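Local coordinates for protein nucleoside diphosphate kinase (Aquifex aeolicus, PDB 3ZTP) that transfers the gamma phosphate of ATP to nucleoside diphosphates by a ping-pong mechanism, probably through a phosphorylated enzyme intermediate, at residues A102-I106 against R107-G111. Sequence-based numbering, arbitrary orientation.
Sequences APNSI and RAQFG
Ser105 caps the N-terminus of the short helix 106-110, a local contact in which the turn leaving helix 95-101 meets the first turn of the next helix. Its OG takes the N-H of Ala108 at 3.2 Å, with an N-H...O angle of 153°, and so serves a first-turn amide that has no earlier helical carbonyl to bond to. With chi1 at 66°, Ser105 OG is tucked in between its own backbone N and C, and from there it also donates to Ala102 O at 2.8 Å, in the plane of that carbonyl. Ala102 O receives Ser105 N as well, closing a type I turn in which the ring of Pro103 suits the second position by fixing phi near -63°. Replacing Ser105 by alanine removes the hydroxyl and is likely to leave Ala108 N without its cap and Ala102 O with one donor fewer, weakening the join between turn and helix. Small size matters at Ala108: its CB points toward the turn and lies 3.2 Å from Ala102 O and 3.3 Å from Ser105 OG, while also touching Ala98 of helix 95-101. The helix then continues with Gln109 N to Ser105 O and Phe110 N to Ile106 O, both 2.9 Å. Branched Ile106 sends CG2 to within 4.2 Å of Phe110 CD2, their side chains crossing at a slant, and both apolar groups pack on helix 20-29. Arg107 runs out extended from CG to NE; its NH1 and NH2 hydrogen-bond to Gly91 O and Ile119 O, and NH2 forms a long, weak ion pair with a sulfate probably from the crystallisation liquor. Its side chain lies beside Thr93 and Asn117; the serine N-cap thus starts a short helix whose first turn holds an arginine at the predicted ATP site of this kinase family.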
ATOM      1  N   ALA A 102      35.332  12.271  -3.990  1.00 13.91           N
ATOM      2  CA  ALA A 102      34.832  11.092  -3.286  1.00 14.02           C
ATOM      3  C   ALA A 102      34.560   9.973  -4.291  1.00 11.15           C
ATOM      4  O   ALA A 102      33.408   9.694  -4.586  1.00 10.07           O
ATOM      5  CB  ALA A 102      33.557  11.441  -2.507  1.00 18.29           C
ATOM      6  N   PRO A 103      35.608   9.327  -4.817  1.00 10.87           N
ATOM      7  CA  PRO A 103      35.406   8.454  -5.975  1.00 10.64           C
ATOM      8  C   PRO A 103      34.495   7.255  -5.751  1.00  9.73           C
ATOM      9  O   PRO A 103      33.939   6.746  -6.721  1.00 11.06           O
ATOM     10  CB  PRO A 103      36.829   7.979  -6.323  1.00 11.79           C
ATOM     11  CG  PRO A 103      37.694   9.006  -5.783  1.00 17.56           C
ATOM     12  CD  PRO A 103      37.037   9.515  -4.528  1.00 15.61           C
ATOM     13  N   ASN A 104      34.363   6.788  -4.518  1.00  9.46           N
ATOM     14  CA  ASN A 104      33.507   5.657  -4.219  1.00  9.16           C
ATOM     15  C   ASN A 104      32.157   6.079  -3.662  1.00  9.16           C
ATOM     16  O   ASN A 104      31.409   5.245  -3.176  1.00 10.36           O
ATOM     17  CB  ASN A 104      34.186   4.680  -3.237  1.00 10.08           C
ATOM     18  CG  ASN A 104      33.572   3.305  -3.261  1.00 11.00           C
ATOM     19  OD1 ASN A 104      33.112   2.832  -4.299  1.00 12.16           O
ATOM     20  ND2 ASN A 104      33.460   2.695  -2.087  1.00 12.12           N
ATOM     21  N   SER A 105      31.826   7.360  -3.743  1.00  9.05           N
ATOM     22  CA  SER A 105      30.499   7.796  -3.345  1.00  8.17           C
ATOM     23  C   SER A 105      29.455   7.332  -4.338  1.00  7.80           C
ATOM     24  O   SER A 105      29.746   7.043  -5.492  1.00  8.63           O
ATOM     25  CB  SER A 105      30.453   9.300  -3.181  1.00  9.45           C
ATOM     26  OG  SER A 105      30.645   9.997  -4.405  1.00  9.99           O
ATOM     27  N   ILE A 106      28.208   7.271  -3.894  1.00  7.74           N
ATOM     28  CA  ILE A 106      27.148   6.817  -4.782  1.00  7.98           C
ATOM     29  C   ILE A 106      27.089   7.700  -6.035  1.00  8.29           C
ATOM     30  O   ILE A 106      26.947   7.195  -7.146  1.00  8.29           O
ATOM     31  CB  ILE A 106      25.768   6.799  -4.076  1.00  7.39           C
ATOM     32  CG1 ILE A 106      25.757   5.878  -2.851  1.00  9.49           C
ATOM     33  CG2 ILE A 106      24.684   6.435  -5.061  1.00  8.46           C
ATOM     34  CD1 ILE A 106      26.112   4.463  -3.148  1.00 10.81           C
ATOM     35  N   ARG A 107      27.165   9.022  -5.867  1.00  7.96           N
ATOM     36  CA  ARG A 107      27.048   9.919  -7.017  1.00  7.76           C
ATOM     37  C   ARG A 107      28.250   9.822  -7.932  1.00  7.65           C
ATOM     38  O   ARG A 107      28.124   9.907  -9.152  1.00  9.54           O
ATOM     39  CB  ARG A 107      26.753  11.362  -6.582  1.00  8.88           C
ATOM     40  CG  ARG A 107      25.352  11.446  -5.996  1.00  8.96           C
ATOM     41  CD  ARG A 107      25.025  12.766  -5.434  1.00 10.36           C
ATOM     42  NE  ARG A 107      23.622  12.876  -5.098  1.00  9.77           N
ATOM     43  CZ  ARG A 107      23.158  13.699  -4.177  1.00 10.51           C
ATOM     44  NH1 ARG A 107      23.976  14.424  -3.446  1.00 11.86           N
ATOM     45  NH2 ARG A 107      21.863  13.810  -3.970  1.00 10.79           N
ATOM     46  N   ALA A 108      29.437   9.614  -7.372  1.00  8.26           N
ATOM     47  CA  ALA A 108      30.608   9.404  -8.207  1.00  9.47           C
ATOM     48  C   ALA A 108      30.460   8.134  -9.024  1.00  9.71           C
ATOM     49  O   ALA A 108      30.831   8.098 -10.205  1.00 10.08           O
ATOM     50  CB  ALA A 108      31.860   9.357  -7.377  1.00 10.82           C
ATOM     51  N   GLN A 109      29.956   7.079  -8.404  1.00  8.43           N
ATOM     52  CA  GLN A 109      29.864   5.777  -9.060  1.00  8.54           C
ATOM     53  C   GLN A 109      28.759   5.690 -10.085  1.00 10.32           C
ATOM     54  O   GLN A 109      28.932   5.061 -11.127  1.00 11.99           O
ATOM     55  CB  GLN A 109      29.664   4.689  -8.011  1.00 10.12           C
ATOM     56  CG  GLN A 109      30.911   4.504  -7.165  1.00 11.49           C
ATOM     57  CD  GLN A 109      31.977   3.690  -7.888  1.00 14.03           C
ATOM     58  OE1 GLN A 109      33.155   4.112  -8.012  1.00 14.84           O
ATOM     59  NE2 GLN A 109      31.581   2.508  -8.353  1.00 15.10           N
ATOM     60  N   PHE A 110      27.621   6.332  -9.800  1.00  8.73           N
ATOM     61  CA  PHE A 110      26.405   6.100 -10.587  1.00  9.43           C
ATOM     62  C   PHE A 110      25.740   7.365 -11.119  1.00  9.68           C
ATOM     63  O   PHE A 110      24.802   7.273 -11.909  1.00 11.35           O
ATOM     64  CB  PHE A 110      25.381   5.285  -9.755  1.00  9.21           C
ATOM     65  CG  PHE A 110      25.928   3.985  -9.261  1.00  8.78           C
ATOM     66  CD1 PHE A 110      26.326   3.009 -10.158  1.00 11.32           C
ATOM     67  CD2 PHE A 110      26.112   3.774  -7.930  1.00  9.91           C
ATOM     68  CE1 PHE A 110      26.871   1.799  -9.701  1.00 11.22           C
ATOM     69  CE2 PHE A 110      26.664   2.567  -7.461  1.00 10.66           C
ATOM     70  CZ  PHE A 110      27.045   1.593  -8.368  1.00 10.15           C
ATOM     71  N   GLY A 111      26.175   8.527 -10.648  1.00  8.83           N
ATOM     72  CA  GLY A 111      25.609   9.794 -11.066  1.00  8.72           C
ATOM     73  C   GLY A 111      26.212  10.293 -12.355  1.00 10.16           C
ATOM     74  O   GLY A 111      27.401  10.139 -12.628  1.00 11.48           O
TER